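Local coordinates for indole-3-pyruvate decarboxylase (Azospirillum brasilense, PDB 2NXW), which decarboxylates indole-3-pyruvate to indole-3-acetaldehyde with thiamine diphosphate and a metal ion, a step in the biosynthesis of the plant hormone auxin, at residues 36-42 and 60-66; 73-77 and 424-430; 104-109 and 417-422; 432-436 and 465-469. All blocks are in the same frame, centred on the assembly; numbering follows the deposited sequence.

Interaction 1: 36-42 and 60-66; sequences AQAMFGI and LPLHTLS
The rings of Phe40 and His63 meet at a slant, their planes 45° apart and their centroids 5.6 Å from each other, an oblique aromatic contact. As bridged neighbours in register, the two residues project from the same face of the sheet, and both rings swing back beside their own backbone N (chi1 of His63 -57°). Phe40 CD1 comes to 3.8 Å from His63 CB. The small methyl of Ala38 fits beside the imidazole, 3.7 Å from His63 CD2, while Pro61 O stands above one of its faces, toward the rim.

On the other face Met39 and Leu62 run side by side, and the bend at chi3 of the thioether brings Met39 CE to 3.8 Å from Leu62 CD1. Between these two layers the parallel strands are joined by Met39 N to Pro61 O (2.8 Å), His63 N to Met39 O (2.9 Å, nearly straight at 177°) and the more bent bond from Gly41 N to His63 O (3.0 Å).

Strands 39-41 and 62-64 are the two strands of a beta-alpha-beta unit crossed over by helix 48-57, in the parallel sheet of the N-terminal domain; just past the first strand, Ile42 touches a bound thiamine diphosphate next to Glu68 of its pocket. Strand 86-90 flanks 39-41 on its other side and bonds to the backbone of Phe40. Helix 23-33 packs on Met39 and Leu60, whereas helix 427-437 covers Phe40 and His63 through Cys436, and helix 68-82 reaches Phe40 and Leu65 through Ala74.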
# COMPACT_ATOMS: atom_id res chain seq x y z
N ALA A 36 5.66 -9.67 -35.42
CA ALA A 36 4.57 -8.70 -35.46
C ALA A 36 4.10 -8.55 -36.90
O ALA A 36 4.92 -8.52 -37.83
CB ALA A 36 5.04 -7.36 -34.91
N GLN A 37 2.79 -8.44 -37.09
CA GLN A 37 2.22 -8.34 -38.43
C GLN A 37 1.56 -7.01 -38.77
O GLN A 37 1.19 -6.77 -39.91
CB GLN A 37 1.21 -9.47 -38.63
CG GLN A 37 1.83 -10.85 -38.50
CD GLN A 37 0.80 -11.96 -38.60
OE1 GLN A 37 -0.11 -12.06 -37.78
NE2 GLN A 37 0.95 -12.82 -39.60
N ALA A 38 1.40 -6.15 -37.77
CA ALA A 38 0.78 -4.87 -38.00
C ALA A 38 0.96 -3.99 -36.78
O ALA A 38 1.39 -4.46 -35.74
CB ALA A 38 -0.71 -5.06 -38.27
N MET A 39 0.66 -2.72 -36.94
CA MET A 39 0.71 -1.80 -35.83
C MET A 39 -0.59 -1.03 -35.86
O MET A 39 -0.94 -0.42 -36.87
CB MET A 39 1.88 -0.84 -35.91
CG MET A 39 1.94 0.03 -34.64
SD MET A 39 3.48 0.91 -34.45
CE MET A 39 3.32 1.95 -35.84
N PHE A 40 -1.32 -1.11 -34.76
CA PHE A 40 -2.58 -0.40 -34.63
C PHE A 40 -2.30 0.85 -33.83
O PHE A 40 -1.44 0.84 -32.95
CB PHE A 40 -3.60 -1.27 -33.88
CG PHE A 40 -3.92 -2.55 -34.58
CD1 PHE A 40 -4.92 -2.60 -35.56
CD2 PHE A 40 -3.20 -3.70 -34.30
CE1 PHE A 40 -5.18 -3.78 -36.24
CE2 PHE A 40 -3.46 -4.89 -34.97
CZ PHE A 40 -4.46 -4.93 -35.95
N GLY A 41 -2.99 1.94 -34.12
CA GLY A 41 -2.75 3.14 -33.33
C GLY A 41 -3.58 4.35 -33.64
O GLY A 41 -4.32 4.39 -34.63
N ILE A 42 -3.49 5.34 -32.75
CA ILE A 42 -4.15 6.63 -32.94
C ILE A 42 -3.05 7.64 -32.59
O ILE A 42 -2.47 7.59 -31.50
CB ILE A 42 -5.39 6.83 -32.02
CG1 ILE A 42 -6.53 5.94 -32.52
CG2 ILE A 42 -5.85 8.29 -32.09
CD1 ILE A 42 -7.69 5.83 -31.55
N LEU A 60 5.78 -2.17 -40.91
CA LEU A 60 4.63 -2.91 -40.41
C LEU A 60 3.42 -2.17 -40.94
O LEU A 60 3.41 -0.94 -40.99
CB LEU A 60 4.56 -2.90 -38.87
CG LEU A 60 5.58 -3.67 -38.04
CD1 LEU A 60 5.27 -3.47 -36.56
CD2 LEU A 60 5.54 -5.15 -38.39
N PRO A 61 2.39 -2.90 -41.40
CA PRO A 61 1.19 -2.25 -41.92
C PRO A 61 0.64 -1.38 -40.79
O PRO A 61 0.53 -1.85 -39.65
CB PRO A 61 0.28 -3.43 -42.23
CG PRO A 61 1.26 -4.49 -42.65
CD PRO A 61 2.36 -4.35 -41.62
N LEU A 62 0.30 -0.13 -41.09
CA LEU A 62 -0.22 0.79 -40.09
C LEU A 62 -1.74 0.91 -40.19
O LEU A 62 -2.26 1.37 -41.21
CB LEU A 62 0.43 2.16 -40.26
CG LEU A 62 -0.05 3.31 -39.36
CD1 LEU A 62 0.31 3.01 -37.91
CD2 LEU A 62 0.61 4.61 -39.81
N HIS A 63 -2.43 0.52 -39.12
CA HIS A 63 -3.89 0.57 -39.09
C HIS A 63 -4.39 1.49 -38.00
O HIS A 63 -4.10 1.27 -36.82
CB HIS A 63 -4.47 -0.82 -38.84
CG HIS A 63 -4.04 -1.85 -39.83
ND1 HIS A 63 -4.10 -1.64 -41.19
CD2 HIS A 63 -3.55 -3.10 -39.66
CE1 HIS A 63 -3.67 -2.71 -41.82
NE2 HIS A 63 -3.33 -3.62 -40.92
N THR A 64 -5.14 2.51 -38.37
CA THR A 64 -5.68 3.39 -37.35
C THR A 64 -7.11 2.98 -37.02
O THR A 64 -7.79 2.33 -37.82
CB THR A 64 -5.65 4.88 -37.77
OG1 THR A 64 -6.45 5.08 -38.95
CG2 THR A 64 -4.21 5.31 -38.04
N LEU A 65 -7.53 3.32 -35.81
CA LEU A 65 -8.88 3.03 -35.38
C LEU A 65 -9.47 4.32 -34.83
O LEU A 65 -8.83 5.36 -34.86
CB LEU A 65 -8.86 1.91 -34.33
CG LEU A 65 -8.47 0.58 -35.00
CD1 LEU A 65 -8.23 -0.49 -33.96
CD2 LEU A 65 -9.58 0.15 -35.95
N SER A 66 -10.71 4.27 -34.36
CA SER A 66 -11.37 5.46 -33.86
C SER A 66 -11.06 5.88 -32.44
O SER A 66 -10.87 7.07 -32.16
CB SER A 66 -12.89 5.28 -33.96
OG SER A 66 -13.30 5.06 -35.30

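Interaction 2: 73-77 and 424-430; sequences FAADA and MGFGVPA. With TPP (thiamine diphosphate), chain E.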
# COMPACT_ATOMS: atom_id res chain seq x y z
N PHE A 73 -7.44 -3.46 -27.95
CA PHE A 73 -8.12 -4.72 -28.18
C PHE A 73 -7.70 -5.36 -29.52
O PHE A 73 -7.55 -6.58 -29.60
CB PHE A 73 -9.64 -4.53 -28.19
CG PHE A 73 -10.23 -4.14 -26.85
CD1 PHE A 73 -9.85 -4.79 -25.67
CD2 PHE A 73 -11.24 -3.17 -26.78
CE1 PHE A 73 -10.47 -4.48 -24.44
CE2 PHE A 73 -11.86 -2.85 -25.57
CZ PHE A 73 -11.48 -3.51 -24.40
N ALA A 74 -7.55 -4.53 -30.55
CA ALA A 74 -7.16 -5.02 -31.87
C ALA A 74 -5.74 -5.59 -31.81
O ALA A 74 -5.48 -6.65 -32.35
CB ALA A 74 -7.23 -3.90 -32.89
N ALA A 75 -4.83 -4.88 -31.12
CA ALA A 75 -3.45 -5.37 -31.01
C ALA A 75 -3.42 -6.69 -30.24
O ALA A 75 -2.68 -7.61 -30.58
CB ALA A 75 -2.58 -4.32 -30.31
N ASP A 76 -4.23 -6.77 -29.17
CA ASP A 76 -4.32 -7.98 -28.38
C ASP A 76 -4.82 -9.11 -29.28
O ASP A 76 -4.25 -10.20 -29.31
CB ASP A 76 -5.30 -7.72 -27.22
CG ASP A 76 -5.45 -8.90 -26.28
OD1 ASP A 76 -4.82 -9.95 -26.50
OD2 ASP A 76 -6.20 -8.75 -25.30
N ALA A 77 -5.90 -8.86 -30.02
CA ALA A 77 -6.45 -9.87 -30.91
C ALA A 77 -5.45 -10.34 -31.96
O ALA A 77 -5.41 -11.53 -32.29
CB ALA A 77 -7.70 -9.34 -31.58
N MET A 424 -15.95 -5.80 -21.01
CA MET A 424 -16.73 -5.54 -22.22
C MET A 424 -16.04 -4.59 -23.19
O MET A 424 -15.24 -3.74 -22.79
CB MET A 424 -18.08 -4.92 -21.86
CG MET A 424 -19.04 -5.85 -21.18
SD MET A 424 -20.39 -4.92 -20.48
CE MET A 424 -21.23 -4.28 -21.97
N GLY A 425 -16.40 -4.73 -24.46
CA GLY A 425 -15.88 -3.87 -25.51
C GLY A 425 -14.86 -4.55 -26.39
O GLY A 425 -14.54 -4.06 -27.47
N PHE A 426 -14.39 -5.70 -25.95
CA PHE A 426 -13.38 -6.46 -26.68
C PHE A 426 -13.82 -7.00 -28.05
O PHE A 426 -13.04 -7.01 -29.00
CB PHE A 426 -12.96 -7.65 -25.80
CG PHE A 426 -11.95 -8.58 -26.42
CD1 PHE A 426 -10.59 -8.35 -26.25
CD2 PHE A 426 -12.35 -9.72 -27.11
CE1 PHE A 426 -9.65 -9.24 -26.76
CE2 PHE A 426 -11.41 -10.62 -27.62
CZ PHE A 426 -10.06 -10.39 -27.44
N GLY A 427 -15.08 -7.42 -28.13
CA GLY A 427 -15.58 -8.10 -29.30
C GLY A 427 -15.37 -7.59 -30.71
O GLY A 427 -14.67 -8.22 -31.52
N VAL A 428 -16.00 -6.47 -31.01
CA VAL A 428 -15.88 -5.91 -32.35
C VAL A 428 -14.43 -5.53 -32.68
O VAL A 428 -13.93 -5.91 -33.73
CB VAL A 428 -16.88 -4.73 -32.52
CG1 VAL A 428 -16.57 -3.94 -33.79
CG2 VAL A 428 -18.31 -5.29 -32.61
N PRO A 429 -13.74 -4.80 -31.79
CA PRO A 429 -12.35 -4.44 -32.07
C PRO A 429 -11.46 -5.67 -32.23
O PRO A 429 -10.51 -5.64 -33.03
CB PRO A 429 -11.93 -3.61 -30.87
CG PRO A 429 -13.23 -2.96 -30.44
CD PRO A 429 -14.27 -4.03 -30.64
N ALA A 430 -11.73 -6.73 -31.48
CA ALA A 430 -10.91 -7.94 -31.61
C ALA A 430 -11.16 -8.58 -32.97
O ALA A 430 -10.23 -9.06 -33.62
CB ALA A 430 -11.23 -8.92 -30.48
N1' TPP E . -18.03 -2.47 -17.88
C2' TPP E . -17.06 -3.14 -18.53
CM2 TPP E . -16.03 -2.37 -19.34
N3' TPP E . -16.99 -4.48 -18.47
C4' TPP E . -17.89 -5.21 -17.75
N4' TPP E . -17.73 -6.56 -17.67
C5' TPP E . -18.97 -4.55 -17.09
C6' TPP E . -18.99 -3.14 -17.17
C7' TPP E . -20.07 -5.30 -16.30
N3 TPP E . -20.97 -6.19 -17.17
C2 TPP E . -20.72 -7.50 -17.21
S1 TPP E . -21.98 -8.14 -18.25
C5 TPP E . -22.81 -6.61 -18.57
C4 TPP E . -22.07 -5.69 -17.84
CM4 TPP E . -22.46 -4.18 -17.83
C6 TPP E . -24.01 -6.45 -19.42
C7 TPP E . -23.64 -6.75 -20.88
O7 TPP E . -24.77 -6.35 -21.62
PA TPP E . -24.72 -6.87 -23.12
O1A TPP E . -23.46 -6.43 -23.87
O2A TPP E . -25.98 -6.29 -23.76
O3A TPP E . -24.79 -8.46 -23.20
PB TPP E . -25.95 -9.30 -22.37
O1B TPP E . -27.31 -8.62 -22.52
O2B TPP E . -25.91 -10.71 -23.03
O3B TPP E . -25.56 -9.43 -20.91
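Phe73 lays its ring beneath the backbone of Phe426, whose CA sits 3.8 Å from the ring centroid and 7° off the normal, a CH-pi contact over the face. The ring of Phe426 turns its edge to that same ring in an offset edge-to-face pair, with planes at 77° and CD1 of Phe73 3.7 Å from CD1 of Phe426. Having CG anti to its own N (chi1 178°) is what brings the edge of the Phe426 ring up to helix 68-82, where it also meets Asp76 OD2, an oxygen of a carboxylate engaged by Arg80 and Ser111. Pro429 is the third partner: its CB packs 3.6 Å from Phe73 CB, and a compact ring suits the first turn of a helix, where lacking an N-H costs little. Replacing Phe73 by an alanine would probably open a gap beneath Phe426 and leave that ring's edge without its aromatic partner, freer to turn. Gly425 has a positive phi at which a side chain would jam against the preceding carbonyl, and a CB would also come about 3.5 Å from Phe73 CE2.

Just before it, Met424 N bonds to TPP N3' at 3.0 Å. This is the seam between the N-terminal and C-terminal TPP-binding domains of one subunit, and the methionine side chain beside both cofactor rings is consistent with the V conformation imposed by thiamine enzymes.

Interaction 3: 104-109 and 417-422; sequences AGAYAE and APGYYA. With TPP (thiamine diphosphate), chain E.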
# COMPACT_ATOMS: atom_id res chain seq x y z
N ALA A 104 -4.63 -3.93 -19.57
CA ALA A 104 -4.81 -4.75 -18.38
C ALA A 104 -5.46 -6.08 -18.78
O ALA A 104 -5.11 -7.14 -18.26
CB ALA A 104 -5.68 -4.02 -17.34
N GLY A 105 -6.40 -6.02 -19.73
CA GLY A 105 -7.04 -7.24 -20.20
C GLY A 105 -6.06 -8.17 -20.87
O GLY A 105 -6.12 -9.39 -20.69
N ALA A 106 -5.14 -7.60 -21.66
CA ALA A 106 -4.12 -8.39 -22.34
C ALA A 106 -3.20 -9.02 -21.30
O ALA A 106 -2.82 -10.19 -21.41
CB ALA A 106 -3.32 -7.50 -23.28
N TYR A 107 -2.86 -8.25 -20.27
CA TYR A 107 -2.01 -8.78 -19.20
C TYR A 107 -2.74 -9.96 -18.53
O TYR A 107 -2.18 -11.04 -18.35
CB TYR A 107 -1.71 -7.70 -18.16
CG TYR A 107 -0.72 -8.14 -17.09
CD1 TYR A 107 0.59 -7.66 -17.09
CD2 TYR A 107 -1.10 -9.03 -16.09
CE1 TYR A 107 1.50 -8.06 -16.11
CE2 TYR A 107 -0.19 -9.44 -15.11
CZ TYR A 107 1.10 -8.95 -15.13
OH TYR A 107 2.00 -9.35 -14.15
N ALA A 108 -4.00 -9.74 -18.19
CA ALA A 108 -4.80 -10.75 -17.53
C ALA A 108 -4.90 -12.06 -18.31
O ALA A 108 -4.97 -13.13 -17.71
CB ALA A 108 -6.20 -10.20 -17.25
N GLU A 109 -4.92 -11.96 -19.64
CA GLU A 109 -5.06 -13.15 -20.46
C GLU A 109 -3.81 -13.57 -21.21
O GLU A 109 -3.87 -14.26 -22.23
CB GLU A 109 -6.29 -12.99 -21.37
CG GLU A 109 -7.55 -12.84 -20.47
CD GLU A 109 -8.87 -12.70 -21.20
OE1 GLU A 109 -8.90 -12.31 -22.38
OE2 GLU A 109 -9.92 -12.96 -20.56
N ALA A 417 -11.94 -14.38 -26.81
CA ALA A 417 -12.88 -13.63 -25.97
C ALA A 417 -12.27 -13.35 -24.62
O ALA A 417 -11.30 -14.00 -24.23
CB ALA A 417 -14.17 -14.43 -25.80
N PRO A 418 -12.82 -12.38 -23.88
CA PRO A 418 -12.29 -12.05 -22.55
C PRO A 418 -12.88 -13.03 -21.52
O PRO A 418 -13.54 -12.64 -20.56
CB PRO A 418 -12.75 -10.61 -22.34
CG PRO A 418 -14.07 -10.58 -23.05
CD PRO A 418 -13.83 -11.39 -24.31
N GLY A 419 -12.63 -14.32 -21.75
CA GLY A 419 -13.16 -15.36 -20.89
C GLY A 419 -12.77 -15.33 -19.43
O GLY A 419 -13.48 -15.89 -18.59
N TYR A 420 -11.63 -14.70 -19.12
CA TYR A 420 -11.20 -14.60 -17.73
C TYR A 420 -11.33 -13.17 -17.21
O TYR A 420 -11.86 -12.95 -16.13
CB TYR A 420 -9.74 -15.05 -17.57
CG TYR A 420 -9.44 -16.47 -17.99
CD1 TYR A 420 -10.45 -17.43 -18.11
CD2 TYR A 420 -8.13 -16.86 -18.26
CE1 TYR A 420 -10.16 -18.75 -18.50
CE2 TYR A 420 -7.83 -18.17 -18.64
CZ TYR A 420 -8.84 -19.10 -18.76
OH TYR A 420 -8.56 -20.38 -19.18
N TYR A 421 -10.84 -12.21 -17.99
CA TYR A 421 -10.87 -10.81 -17.61
C TYR A 421 -12.30 -10.26 -17.55
O TYR A 421 -12.60 -9.38 -16.75
CB TYR A 421 -10.03 -10.00 -18.59
CG TYR A 421 -9.84 -8.55 -18.23
CD1 TYR A 421 -9.16 -8.18 -17.07
CD2 TYR A 421 -10.30 -7.54 -19.07
CE1 TYR A 421 -8.94 -6.85 -16.75
CE2 TYR A 421 -10.09 -6.19 -18.77
CZ TYR A 421 -9.41 -5.86 -17.61
OH TYR A 421 -9.16 -4.54 -17.29
N ALA A 422 -13.15 -10.78 -18.43
CA ALA A 422 -14.57 -10.42 -18.49
C ALA A 422 -14.88 -8.95 -18.73
O ALA A 422 -15.93 -8.46 -18.32
CB ALA A 422 -15.28 -10.90 -17.22
N1' TPP E . -18.03 -2.47 -17.88
C2' TPP E . -17.06 -3.14 -18.53
CM2 TPP E . -16.03 -2.37 -19.34
N3' TPP E . -16.99 -4.48 -18.47
C4' TPP E . -17.89 -5.21 -17.75
N4' TPP E . -17.73 -6.56 -17.67
C5' TPP E . -18.97 -4.55 -17.09
C6' TPP E . -18.99 -3.14 -17.17
C7' TPP E . -20.07 -5.30 -16.30
N3 TPP E . -20.97 -6.19 -17.17
C2 TPP E . -20.72 -7.50 -17.21
S1 TPP E . -21.98 -8.14 -18.25
C5 TPP E . -22.81 -6.61 -18.57
C4 TPP E . -22.07 -5.69 -17.84
CM4 TPP E . -22.46 -4.18 -17.83
C6 TPP E . -24.01 -6.45 -19.42
C7 TPP E . -23.64 -6.75 -20.88
O7 TPP E . -24.77 -6.35 -21.62
PA TPP E . -24.72 -6.87 -23.12
O1A TPP E . -23.46 -6.43 -23.87
O2A TPP E . -25.98 -6.29 -23.76
O3A TPP E . -24.79 -8.46 -23.20
PB TPP E . -25.95 -9.30 -22.37
O1B TPP E . -27.31 -8.62 -22.52
O2B TPP E . -25.91 -10.71 -23.03
O3B TPP E . -25.56 -9.43 -20.91
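Glu109, the first residue to leave helix 100-108, faces the irregular loop 417-422, whose backbone makes an inverse gamma turn centred on Pro418 and brings the CA of Tyr421 to 5.8 Å from the CA of Gly105. The loop belongs to the C-terminal TPP-binding domain and the helix to the N-terminal one, so the contact joins two domains of one subunit.

Glu109 reaches out with an extended chain, and a single oxygen, OE2, accepts from both Tyr420 N and Tyr421 N at 2.8 Å each. One N-H arrives nearly along the C-O axis and the other on the anti side, so two N-H groups share one oxygen from opposite sides of the carboxylate plane. OE1 forms a salt bridge with Arg80. Two amides and an arginine around a buried carboxylate would be expected to favour its charged form, and the length of glutamate lets that carboxylate reach the loop.

Tyr421 lies against the helix itself. A chi1 of -173° turns the ring to the side opposite its own N and lays it over Gly105, whose CA is 3.5 Å from the ring centroid and 11° off the normal. A CB at residue 105 would come within about 3.1 Å of Tyr421 CD2, which is consistent with glycine here. Ala108 CB touches Tyr421 CD1 at 3.6 Å, and Asn101 takes up the hydroxyl, with Phe97 of the second subunit packed nearby. One residue further on, Ala422 O accepts a hydrogen bond of 2.7 Å from the 4'-amino nitrogen of the cofactor, TPP N4'.

Interaction 4: 432-436 and 465-469; sequences IGAQC and LGIDP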
# COMPACT_ATOMS: atom_id res chain seq x y z
N ILE A 432 -11.96 -7.07 -35.61
CA ILE A 432 -11.29 -6.19 -36.57
C ILE A 432 -9.78 -6.44 -36.56
O ILE A 432 -9.16 -6.60 -37.63
CB ILE A 432 -11.61 -4.71 -36.25
CG1 ILE A 432 -13.05 -4.40 -36.67
CG2 ILE A 432 -10.60 -3.78 -36.93
CD1 ILE A 432 -13.58 -3.08 -36.13
N GLY A 433 -9.18 -6.50 -35.38
CA GLY A 433 -7.74 -6.73 -35.30
C GLY A 433 -7.35 -8.07 -35.89
O GLY A 433 -6.38 -8.19 -36.65
N ALA A 434 -8.12 -9.11 -35.55
CA ALA A 434 -7.83 -10.43 -36.06
C ALA A 434 -7.97 -10.45 -37.58
O ALA A 434 -7.09 -10.98 -38.27
CB ALA A 434 -8.77 -11.47 -35.43
N GLN A 435 -9.04 -9.87 -38.11
CA GLN A 435 -9.18 -9.93 -39.56
C GLN A 435 -8.11 -9.11 -40.28
O GLN A 435 -7.72 -9.44 -41.41
CB GLN A 435 -10.60 -9.52 -39.99
CG GLN A 435 -10.85 -9.91 -41.46
CD GLN A 435 -12.31 -10.05 -41.87
OE1 GLN A 435 -12.64 -9.97 -43.07
NE2 GLN A 435 -13.19 -10.28 -40.90
N CYS A 436 -7.59 -8.06 -39.64
CA CYS A 436 -6.53 -7.28 -40.30
C CYS A 436 -5.30 -8.15 -40.56
O CYS A 436 -4.57 -7.90 -41.52
CB CYS A 436 -6.12 -6.07 -39.45
SG CYS A 436 -7.26 -4.68 -39.53
N LEU A 465 -9.69 -0.28 -43.71
CA LEU A 465 -8.84 -1.40 -43.33
C LEU A 465 -8.92 -2.55 -44.34
O LEU A 465 -8.11 -3.48 -44.29
CB LEU A 465 -9.25 -1.90 -41.95
CG LEU A 465 -9.03 -0.94 -40.79
CD1 LEU A 465 -9.77 -1.47 -39.57
CD2 LEU A 465 -7.54 -0.77 -40.52
N GLY A 466 -9.90 -2.49 -45.23
CA GLY A 466 -10.06 -3.53 -46.24
C GLY A 466 -10.55 -4.86 -45.70
O GLY A 466 -10.14 -5.91 -46.19
N ILE A 467 -11.41 -4.82 -44.69
CA ILE A 467 -11.95 -6.04 -44.11
C ILE A 467 -13.48 -6.01 -44.11
O ILE A 467 -14.09 -4.95 -44.24
CB ILE A 467 -11.43 -6.27 -42.67
CG1 ILE A 467 -11.88 -5.12 -41.76
CG2 ILE A 467 -9.90 -6.40 -42.69
CD1 ILE A 467 -11.55 -5.32 -40.28
N ASP A 468 -14.09 -7.19 -43.94
CA ASP A 468 -15.55 -7.32 -44.00
C ASP A 468 -16.11 -8.35 -43.02
O ASP A 468 -16.83 -9.27 -43.40
CB ASP A 468 -15.94 -7.73 -45.42
CG ASP A 468 -15.27 -9.02 -45.89
OD1 ASP A 468 -14.44 -9.60 -45.17
OD2 ASP A 468 -15.59 -9.46 -47.01
N PRO A 469 -15.84 -8.18 -41.72
CA PRO A 469 -16.36 -9.15 -40.76
C PRO A 469 -17.88 -9.25 -40.69
O PRO A 469 -18.60 -8.32 -41.08
CB PRO A 469 -15.76 -8.67 -39.43
CG PRO A 469 -15.68 -7.19 -39.61
CD PRO A 469 -15.17 -7.05 -41.04
O HOH W 1 -5.74 -5.20 -43.14
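Gln435 and Ile467 bring their CA atoms to 6.6 Å where the helical segment 432-436 meets the irregular segment 465-469, which leads from helix 462-465 into strand 470-475. Ile467 packs its side chain between Ile432 and Gln435 on one side of the helix. With CG1 set between its backbone N and carbonyl carbon (chi1 62°), one branch carries CD1 to 3.8 Å from Ile432 CG2, while CG2 turns to Gln435 CG, also at 3.8 Å. Leu465 adds a second apolar contact: its CD1 lies 3.6 Å from Ile432 CG2, and CD2 rests by Cys436 SG at 4.0 Å. The branched side chains of Ile432, Leu465 and Ile467 interlock by shape, the last two each crossing Ile432 at about a right angle.

Between the two apolar residues, Gly466 ends helix 462-465 in a Schellman motif; its phi of 71° is easy for glycine and lets the chain turn back toward helix 427-437. A water beside this turn donates to Leu465 O at 3.1 Å and more weakly to Cys436 O.

Gln435 extends past Ile467 until its amide lies by Asp468 and against the Pro469 ring. Replacing Gln435 by an alanine would take away the arm lying along Ile467 and is likely to leave a gap beside Pro469 and Asp468 without its neighbour. Asp468 is held chiefly from beyond the contact, its OD2 accepting from Gly531 N and pairing with Arg530.

Overall arrangement
Interaction 2 is wholly buried; interaction 1 is buried except at exposed Gln37 and Pro61 and partly exposed Leu62 and His63, and partly exposed residues also border interaction 3 (Tyr421) and interaction 4 (Cys436, Leu465). Interaction 1 joins two strands through backbone bonds, whereas interactions 2 and 3 join the N-terminal to the C-terminal TPP-binding domain, the former by aromatic packing, the latter by a carboxylate capturing amides. Both touch the same cofactor and meet where Phe426 packs on Pro418. Interaction 4, mostly aliphatic, stays within the C-terminal domain and shares helix 427-437 with interaction 2. Helix 68-82 of interaction 2 follows strand 62-64 of interaction 1. His63 and Leu465 bring interactions 1 and 4 together, and the second subunit touches interactions 1 and 3.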